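Local coordinates for beta-ketoacyl-[acyl-carrier-protein] synthase FabY (Pseudomonas aeruginosa, PDB 4CW4) that condenses acetyl-CoA with malonyl-ACP to make the acetoacetyl-ACP primer that starts fatty acid biosynthesis, at residues Asn19-Ser24 / Ala473-Ser478; Glu95-Asp100 / Leu173-Glu178; Lys168-Leu173 / Ala315-Glu320. All coordinates share one frame; numbering follows the deposited sequence.

Contact 1: Asn19-Ser24 / Ala473-Ser478; sequences NAAGRS and AYVGHS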
loop_
_atom_site.group_PDB
_atom_site.type_symbol
_atom_site.label_atom_id
_atom_site.label_comp_id
_atom_site.label_asym_id
_atom_site.label_seq_id
_atom_site.Cartn_x
_atom_site.Cartn_y
_atom_site.Cartn_z
ATOM N N ASN A 19 -11.527 11.243 14.672
ATOM C CA ASN A 19 -11.756 12.040 13.475
ATOM C C ASN A 19 -12.363 13.374 13.875
ATOM O O ASN A 19 -12.331 13.726 15.066
ATOM C CB ASN A 19 -12.587 11.271 12.448
ATOM C CG ASN A 19 -13.975 10.927 12.929
ATOM O OD1 ASN A 19 -14.524 11.564 13.824
ATOM N ND2 ASN A 19 -14.583 9.949 12.274
ATOM N N ALA A 20 -12.893 14.117 12.912
ATOM C CA ALA A 20 -13.402 15.457 13.185
ATOM C C ALA A 20 -14.560 15.461 14.172
ATOM O O ALA A 20 -14.884 16.510 14.720
ATOM C CB ALA A 20 -13.811 16.137 11.880
ATOM N N ALA A 21 -15.192 14.308 14.403
ATOM C CA ALA A 21 -16.319 14.237 15.344
ATOM C C ALA A 21 -15.867 13.930 16.779
ATOM O O ALA A 21 -16.662 14.002 17.702
ATOM C CB ALA A 21 -17.342 13.194 14.879
ATOM N N GLY A 22 -14.595 13.602 16.951
ATOM C CA GLY A 22 -14.024 13.280 18.253
ATOM C C GLY A 22 -13.543 11.844 18.398
ATOM O O GLY A 22 -13.124 11.200 17.434
ATOM N N ARG A 23 -13.587 11.366 19.635
ATOM C CA ARG A 23 -13.209 10.009 19.991
ATOM C C ARG A 23 -14.288 9.036 19.540
ATOM O O ARG A 23 -15.472 9.206 19.838
ATOM C CB ARG A 23 -13.000 9.881 21.497
ATOM C CG ARG A 23 -12.722 8.447 21.946
ATOM C CD ARG A 23 -12.182 8.357 23.356
ATOM N NE ARG A 23 -12.996 8.952 24.423
ATOM C CZ ARG A 23 -13.826 8.297 25.232
ATOM N NH1 ARG A 23 -14.059 6.996 25.074
ATOM N NH2 ARG A 23 -14.440 8.957 26.212
ATOM N N SER A 24 -13.875 7.996 18.830
ATOM C CA SER A 24 -14.835 7.042 18.292
ATOM C C SER A 24 -15.368 6.056 19.311
ATOM O O SER A 24 -16.518 5.647 19.219
ATOM C CB SER A 24 -14.186 6.252 17.164
ATOM O OG SER A 24 -13.877 7.145 16.131
ATOM N N ALA A 473 -20.656 13.957 5.194
ATOM C CA ALA A 473 -21.276 15.255 5.450
ATOM C C ALA A 473 -20.729 15.870 6.738
ATOM O O ALA A 473 -20.580 17.100 6.854
ATOM C CB ALA A 473 -22.785 15.096 5.558
ATOM N N TYR A 474 -20.486 15.003 7.715
ATOM C CA TYR A 474 -19.984 15.414 9.029
ATOM C C TYR A 474 -18.468 15.547 9.104
ATOM O O TYR A 474 -17.965 16.525 9.664
ATOM C CB TYR A 474 -20.434 14.424 10.107
ATOM C CG TYR A 474 -21.927 14.329 10.280
ATOM C CD1 TYR A 474 -22.609 15.283 11.028
ATOM C CD2 TYR A 474 -22.669 13.304 9.696
ATOM C CE1 TYR A 474 -23.975 15.216 11.218
ATOM C CE2 TYR A 474 -24.050 13.240 9.871
ATOM C CZ TYR A 474 -24.695 14.200 10.639
ATOM O OH TYR A 474 -26.053 14.157 10.833
ATOM N N VAL A 475 -17.744 14.533 8.617
ATOM C CA VAL A 475 -16.309 14.446 8.882
ATOM C C VAL A 475 -15.443 14.496 7.634
ATOM O O VAL A 475 -14.244 14.326 7.719
ATOM C CB VAL A 475 -15.972 13.158 9.687
ATOM C CG1 VAL A 475 -16.719 13.164 11.017
ATOM C CG2 VAL A 475 -16.293 11.881 8.871
ATOM N N GLY A 476 -16.049 14.772 6.490
ATOM C CA GLY A 476 -15.299 14.811 5.254
ATOM C C GLY A 476 -14.789 13.441 4.869
ATOM O O GLY A 476 -15.249 12.419 5.393
ATOM N N HIS A 477 -13.859 13.438 3.923
ATOM C CA HIS A 477 -13.350 12.245 3.277
ATOM C C HIS A 477 -11.921 11.980 3.730
ATOM O O HIS A 477 -10.992 12.660 3.305
ATOM C CB HIS A 477 -13.389 12.486 1.774
ATOM C CG HIS A 477 -13.173 11.260 0.959
ATOM N ND1 HIS A 477 -12.579 10.135 1.473
ATOM C CD2 HIS A 477 -13.486 10.972 -0.327
ATOM C CE1 HIS A 477 -12.545 9.194 0.542
ATOM N NE2 HIS A 477 -13.087 9.676 -0.561
ATOM N N SER A 478 -11.748 10.994 4.602
ATOM C CA SER A 478 -10.435 10.682 5.181
ATOM C C SER A 478 -9.647 9.644 4.383
ATOM O O SER A 478 -8.698 9.045 4.887
ATOM C CB SER A 478 -10.586 10.222 6.630
ATOM O OG SER A 478 -11.399 9.063 6.668
HETATM O O HOH W 1 -12.204 13.834 10.148
#

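Contact 2: Glu95-Asp100 / Leu173-Glu178; sequences EPQYLD and LPTGFE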
loop_
_atom_site.group_PDB
_atom_site.type_symbol
_atom_site.label_atom_id
_atom_site.label_comp_id
_atom_site.label_asym_id
_atom_site.label_seq_id
_atom_site.Cartn_x
_atom_site.Cartn_y
_atom_site.Cartn_z
ATOM N N GLU A 95 -7.603 25.347 9.894
ATOM C CA GLU A 95 -7.081 26.131 11.017
ATOM C C GLU A 95 -5.559 26.196 11.007
ATOM O O GLU A 95 -4.896 25.381 10.367
ATOM C CB GLU A 95 -7.648 25.573 12.331
ATOM C CG GLU A 95 -9.164 25.763 12.389
ATOM C CD GLU A 95 -9.827 25.165 13.602
ATOM O OE1 GLU A 95 -9.116 24.689 14.518
ATOM O OE2 GLU A 95 -11.079 25.198 13.642
ATOM N N PRO A 96 -4.995 27.192 11.711
ATOM C CA PRO A 96 -3.563 27.468 11.569
ATOM C C PRO A 96 -2.617 26.358 11.989
ATOM O O PRO A 96 -1.466 26.347 11.557
ATOM C CB PRO A 96 -3.328 28.684 12.467
ATOM C CG PRO A 96 -4.653 29.214 12.818
ATOM C CD PRO A 96 -5.685 28.187 12.549
ATOM N N GLN A 97 -3.078 25.449 12.832
ATOM C CA GLN A 97 -2.250 24.348 13.276
ATOM C C GLN A 97 -1.900 23.387 12.121
ATOM O O GLN A 97 -1.009 22.555 12.262
ATOM C CB GLN A 97 -2.888 23.607 14.459
ATOM C CG GLN A 97 -4.242 22.929 14.192
ATOM C CD GLN A 97 -5.428 23.822 14.479
ATOM O OE1 GLN A 97 -5.320 25.052 14.463
ATOM N NE2 GLN A 97 -6.583 23.206 14.741
ATOM N N TYR A 98 -2.615 23.505 10.999
ATOM C CA TYR A 98 -2.289 22.780 9.762
ATOM C C TYR A 98 -1.522 23.639 8.772
ATOM O O TYR A 98 -0.418 23.296 8.352
ATOM C CB TYR A 98 -3.567 22.256 9.081
ATOM C CG TYR A 98 -4.353 21.374 9.998
ATOM C CD1 TYR A 98 -4.046 20.034 10.128
ATOM C CD2 TYR A 98 -5.365 21.889 10.773
ATOM C CE1 TYR A 98 -4.737 19.222 11.004
ATOM C CE2 TYR A 98 -6.063 21.093 11.644
ATOM C CZ TYR A 98 -5.750 19.768 11.759
ATOM O OH TYR A 98 -6.474 19.028 12.656
ATOM N N LEU A 99 -2.147 24.735 8.369
ATOM C CA LEU A 99 -1.611 25.635 7.347
ATOM C C LEU A 99 -2.521 26.849 7.247
ATOM O O LEU A 99 -3.640 26.845 7.779
ATOM C CB LEU A 99 -1.550 24.938 5.982
ATOM C CG LEU A 99 -2.862 24.299 5.514
ATOM C CD1 LEU A 99 -3.577 25.227 4.536
ATOM C CD2 LEU A 99 -2.645 22.922 4.898
ATOM N N ASP A 100 -2.038 27.892 6.583
ATOM C CA ASP A 100 -2.863 29.039 6.301
ATOM C C ASP A 100 -3.315 28.920 4.853
ATOM O O ASP A 100 -2.505 29.085 3.943
ATOM C CB ASP A 100 -2.053 30.322 6.505
ATOM C CG ASP A 100 -2.865 31.586 6.294
ATOM O OD1 ASP A 100 -3.935 31.546 5.653
ATOM O OD2 ASP A 100 -2.387 32.645 6.751
ATOM N N LEU A 173 -9.376 17.080 13.253
ATOM C CA LEU A 173 -9.587 16.701 14.646
ATOM C C LEU A 173 -10.039 17.895 15.478
ATOM O O LEU A 173 -9.713 19.038 15.155
ATOM C CB LEU A 173 -8.311 16.114 15.261
ATOM C CG LEU A 173 -7.783 14.804 14.665
ATOM C CD1 LEU A 173 -6.673 14.183 15.511
ATOM C CD2 LEU A 173 -8.902 13.805 14.454
ATOM N N PRO A 174 -10.805 17.636 16.554
ATOM C CA PRO A 174 -11.283 18.751 17.377
ATOM C C PRO A 174 -10.163 19.717 17.802
ATOM O O PRO A 174 -9.094 19.294 18.259
ATOM C CB PRO A 174 -11.902 18.055 18.588
ATOM C CG PRO A 174 -12.357 16.717 18.047
ATOM C CD PRO A 174 -11.267 16.337 17.080
ATOM N N THR A 175 -10.425 21.011 17.653
ATOM C CA THR A 175 -9.386 22.009 17.893
ATOM C C THR A 175 -8.904 21.909 19.328
ATOM O O THR A 175 -9.708 21.973 20.274
ATOM C CB THR A 175 -9.908 23.402 17.640
ATOM O OG1 THR A 175 -10.489 23.464 16.337
ATOM C CG2 THR A 175 -8.788 24.448 17.777
ATOM N N GLY A 176 -7.591 21.768 19.482
ATOM C CA GLY A 176 -6.993 21.665 20.801
ATOM C C GLY A 176 -6.530 20.269 21.164
ATOM O O GLY A 176 -5.668 20.104 22.026
ATOM N N PHE A 177 -7.089 19.265 20.496
ATOM C CA PHE A 177 -6.673 17.892 20.700
ATOM C C PHE A 177 -5.443 17.614 19.856
ATOM O O PHE A 177 -5.464 17.809 18.640
ATOM C CB PHE A 177 -7.805 16.945 20.303
ATOM C CG PHE A 177 -7.495 15.497 20.550
ATOM C CD1 PHE A 177 -7.280 15.017 21.829
ATOM C CD2 PHE A 177 -7.399 14.617 19.497
ATOM C CE1 PHE A 177 -7.010 13.666 22.053
ATOM C CE2 PHE A 177 -7.119 13.280 19.705
ATOM C CZ PHE A 177 -6.923 12.808 20.974
ATOM N N GLU A 178 -4.372 17.176 20.498
ATOM C CA GLU A 178 -3.090 16.976 19.819
ATOM C C GLU A 178 -2.532 15.593 20.116
ATOM O O GLU A 178 -1.936 15.382 21.175
ATOM C CB GLU A 178 -2.076 18.037 20.250
ATOM C CG GLU A 178 -2.448 19.468 19.848
ATOM C CD GLU A 178 -2.042 19.821 18.431
ATOM O OE1 GLU A 178 -1.672 18.908 17.650
ATOM O OE2 GLU A 178 -2.090 21.029 18.098
HETATM O O HOH W 2 -7.201 20.221 15.056
#

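Contact 3: Lys168-Leu173 / Ala315-Glu320; sequences KSAGQL and APILPE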
loop_
_atom_site.group_PDB
_atom_site.type_symbol
_atom_site.label_atom_id
_atom_site.label_comp_id
_atom_site.label_asym_id
_atom_site.label_seq_id
_atom_site.Cartn_x
_atom_site.Cartn_y
_atom_site.Cartn_z
ATOM N N LYS A 168 -10.444 25.915 1.136
ATOM C CA LYS A 168 -10.227 26.525 2.449
ATOM C C LYS A 168 -10.690 25.644 3.607
ATOM O O LYS A 168 -10.597 26.078 4.747
ATOM C CB LYS A 168 -10.964 27.875 2.584
ATOM C CG LYS A 168 -10.822 28.854 1.410
ATOM C CD LYS A 168 -9.437 29.415 1.264
ATOM C CE LYS A 168 -9.370 30.404 0.092
ATOM N NZ LYS A 168 -7.988 30.865 -0.104
ATOM N N SER A 169 -11.216 24.451 3.315
ATOM C CA SER A 169 -11.904 23.641 4.316
ATOM C C SER A 169 -11.394 22.206 4.390
ATOM O O SER A 169 -10.843 21.695 3.438
ATOM C CB SER A 169 -13.408 23.649 4.042
ATOM O OG SER A 169 -13.667 23.465 2.664
ATOM N N ALA A 170 -11.577 21.583 5.546
ATOM C CA ALA A 170 -11.150 20.200 5.786
ATOM C C ALA A 170 -11.832 19.626 7.012
ATOM O O ALA A 170 -12.278 20.380 7.886
ATOM C CB ALA A 170 -9.651 20.137 5.976
ATOM N N GLY A 171 -11.887 18.296 7.078
ATOM C CA GLY A 171 -12.294 17.597 8.292
ATOM C C GLY A 171 -11.105 17.420 9.209
ATOM O O GLY A 171 -10.201 16.649 8.918
ATOM N N GLN A 172 -11.125 18.155 10.318
ATOM C CA GLN A 172 -9.992 18.296 11.237
ATOM C C GLN A 172 -10.327 17.745 12.601
ATOM O O GLN A 172 -11.451 17.938 13.071
ATOM C CB GLN A 172 -9.659 19.787 11.376
ATOM C CG GLN A 172 -9.157 20.418 10.080
ATOM C CD GLN A 172 -9.398 21.907 10.035
ATOM O OE1 GLN A 172 -8.599 22.693 10.547
ATOM N NE2 GLN A 172 -10.496 22.311 9.416
ATOM N N LEU A 173 -9.376 17.080 13.253
ATOM C CA LEU A 173 -9.587 16.701 14.646
ATOM C C LEU A 173 -10.039 17.895 15.478
ATOM O O LEU A 173 -9.713 19.038 15.155
ATOM C CB LEU A 173 -8.311 16.114 15.261
ATOM C CG LEU A 173 -7.783 14.804 14.665
ATOM C CD1 LEU A 173 -6.673 14.183 15.511
ATOM C CD2 LEU A 173 -8.902 13.805 14.454
ATOM N N ALA A 315 -3.537 11.327 7.435
ATOM C CA ALA A 315 -3.407 12.709 7.855
ATOM C C ALA A 315 -2.931 13.514 6.641
ATOM O O ALA A 315 -1.757 13.836 6.503
ATOM C CB ALA A 315 -2.410 12.831 9.025
ATOM N N PRO A 316 -3.861 13.820 5.727
ATOM C CA PRO A 316 -3.514 14.408 4.438
ATOM C C PRO A 316 -3.754 15.911 4.351
ATOM O O PRO A 316 -3.722 16.431 3.238
ATOM C CB PRO A 316 -4.480 13.699 3.516
ATOM C CG PRO A 316 -5.747 13.647 4.352
ATOM C CD PRO A 316 -5.287 13.455 5.783
ATOM N N ILE A 317 -3.970 16.598 5.472
ATOM C CA ILE A 317 -4.250 18.023 5.431
ATOM C C ILE A 317 -2.913 18.771 5.318
ATOM O O ILE A 317 -2.358 19.249 6.305
ATOM C CB ILE A 317 -5.092 18.508 6.613
ATOM C CG1 ILE A 317 -6.361 17.645 6.769
ATOM C CG2 ILE A 317 -5.458 19.960 6.400
ATOM C CD1 ILE A 317 -7.141 17.926 8.038
ATOM N N LEU A 318 -2.421 18.837 4.077
ATOM C CA LEU A 318 -1.104 19.365 3.727
ATOM C C LEU A 318 -1.295 20.105 2.421
ATOM O O LEU A 318 -2.117 19.684 1.607
ATOM C CB LEU A 318 -0.094 18.228 3.531
ATOM C CG LEU A 318 0.179 17.328 4.741
ATOM C CD1 LEU A 318 0.937 16.059 4.348
ATOM C CD2 LEU A 318 0.943 18.109 5.789
ATOM N N PRO A 319 -0.543 21.201 2.203
ATOM C CA PRO A 319 -0.773 21.981 0.979
ATOM C C PRO A 319 -0.643 21.154 -0.306
ATOM O O PRO A 319 -1.394 21.362 -1.242
ATOM C CB PRO A 319 0.321 23.050 1.027
ATOM C CG PRO A 319 0.669 23.185 2.471
ATOM C CD PRO A 319 0.459 21.825 3.084
ATOM N N GLU A 320 0.308 20.233 -0.354
ATOM C CA GLU A 320 0.560 19.470 -1.576
ATOM C C GLU A 320 -0.608 18.534 -1.895
ATOM O O GLU A 320 -1.001 18.390 -3.067
ATOM C CB GLU A 320 1.852 18.669 -1.434
ATOM C CG GLU A 320 3.135 19.508 -1.281
ATOM C CD GLU A 320 3.375 20.012 0.139
ATOM O OE1 GLU A 320 2.579 19.692 1.074
ATOM O OE2 GLU A 320 4.388 20.721 0.319
#

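Contact 1: Asn19-Ser24 / Ala473-Ser478
The type I beta turn from Asn19 to Gly22 meets the C-terminal end of helix 472-475, with the CA atoms of Ala20 and Val475 5.3 Å apart. The turn links strand 10-19 to strand 22-23 as a tight antiparallel hairpin in the thiolase-like core of the ketosynthase, and Gly22 N to Asn19 O (2.9 Å) closes it. Val475 makes the contact through one methyl, CG1, which lies beside its own backbone N (chi1 -60°) and packs against the turn, 3.9 Å from Ala21 CB and 4.2 Å from Ala20 CB. The Asn19 amide borders the same methyl, with OD1 3.9 Å from Val475 CG1. That amide is held from two ends, as OD1 closes an Asx turn on Ala21 N while ND2 bonds to Asp485 of helix 482-496. Directly after Val475 the chain leaves the helix at Gly476 with positive phi and runs on to His477, a predicted active-site residue whose ring packs on Phe361. The two buried segments share no direct hydrogen bond; a water bridges their backbones instead, accepting from Ala20 N at 2.9 Å and lying 3.2 Å from Val475 O.

Contact 2: Glu95-Asp100 / Leu173-Glu178
Glu95 and Thr175 mark the closest backbone approach, their CA atoms still 8.3 Å apart, so the two loops meet mainly through side chains. Residues 96-98 take helical backbone angles in a single turn closed by Tyr98 N to Glu95 O, while Pro174 to Phe177 form a type II beta turn with Gly176 at the positive-phi position. The carboxylate of Glu95 carries the contact. Its chain runs extended beyond CG (chi2 176°) and presents OE1 to the Thr175 hydroxyl, which donates to the syn lone pair with OG1 and OE1 only 2.6 Å apart. Gln97 bends back at chi2 (-91°) to bring NE2 within 2.9 Å of the same Glu95 OE1, on the anti side and 23° out of the carboxylate plane. Two donors thus grip one oxygen, while OE2 forms a salt bridge with Arg92, an arrangement that should stabilise the ionised acid. The methyl CG2 of Thr175 lies 4.0 Å from Gln97 NE2. A water beside Gln97 accepts from its NE2 and donates to Tyr98 OH and to Leu173 O, each of these two at 2.8 Å. Tyr98 OH also comes within 3.5 Å of Leu173 N, too far for a bond; the hydroxyl bonds instead to Glu365, which also takes the Leu173 N-H. This surface contact, distant from the annotated active site, joins the loop after strand 91-93 to the loop after strand 169-171, two strands paired as an antiparallel ribbon; helix 190-204 touches Tyr98 and Leu173 through Arg190, helix 319-327 packs on Leu99, and helix 40-53 lies against Pro174 and Phe177.

Contact 3: Lys168-Leu173 / Ala315-Glu320
Apolar packing dominates where Ile317 meets the chain from Ala170 to Gln172, and on the Ile317 side a single methyl group, CD1, makes all the close approaches. It lies 3.9 Å from Ala170 CB and 3.8 Å from Gln172 CG, and also faces the peptide oxygen of Gly171, with CD1 and Gly171 O 3.4 Å apart. Ile317 sends CG1 beside its backbone N and then runs extended (chi2 171°), which carries CD1 to the strand while the CA atoms of Ala170 and Ile317 remain 7.2 Å apart. The side chains of Ile317 and Gln172 cross at about a right angle. Ile317 is the centre of an inverse gamma turn between strand 307-314 and helix 319-327, in the N-terminal half of the ketosynthase fold; Leu318 follows it at the N-cap position, and the helix leads on to Glu320, which packs on Met242 of the second subunit. Among the polar interactions, Gln172 NE2 bonds to Ala170 O at 3.0 Å with a nearly straight N-H path (170°), although the donor stands above the carbonyl plane. NE2 also reaches Arg93 O, and OE1 accepts from Glu95 N, so both ends of the buried amide are satisfied and its rotation is fixed. The strand itself pairs with strand 91-93, Ala170 bonding to Arg92, while Gly171 forms backbone bonds with Leu363 and Glu365.

How the contacts relate
Along the chain the segments run 19-24, 95-100, 168-173 overlapping 173-178, 315-320 and 473-478, so contacts 2 and 3 both fall between the two halves of contact 1, and their own segments alternate. Contacts 2 and 3 have centres about 9 Å apart and share Leu173, with a probable hydrogen bond from Glu95 N to Gln172 OE1 joining them. Contact 1 lies about 14 Å from contact 2 and 12 Å from contact 3, centre to centre; Asn19 and Ala20 pack on the stretch from Gly171 to Pro174. The strand 169-171 and its following loop therefore connect the buried surroundings of predicted catalytic His477 with contact 2 at the surface.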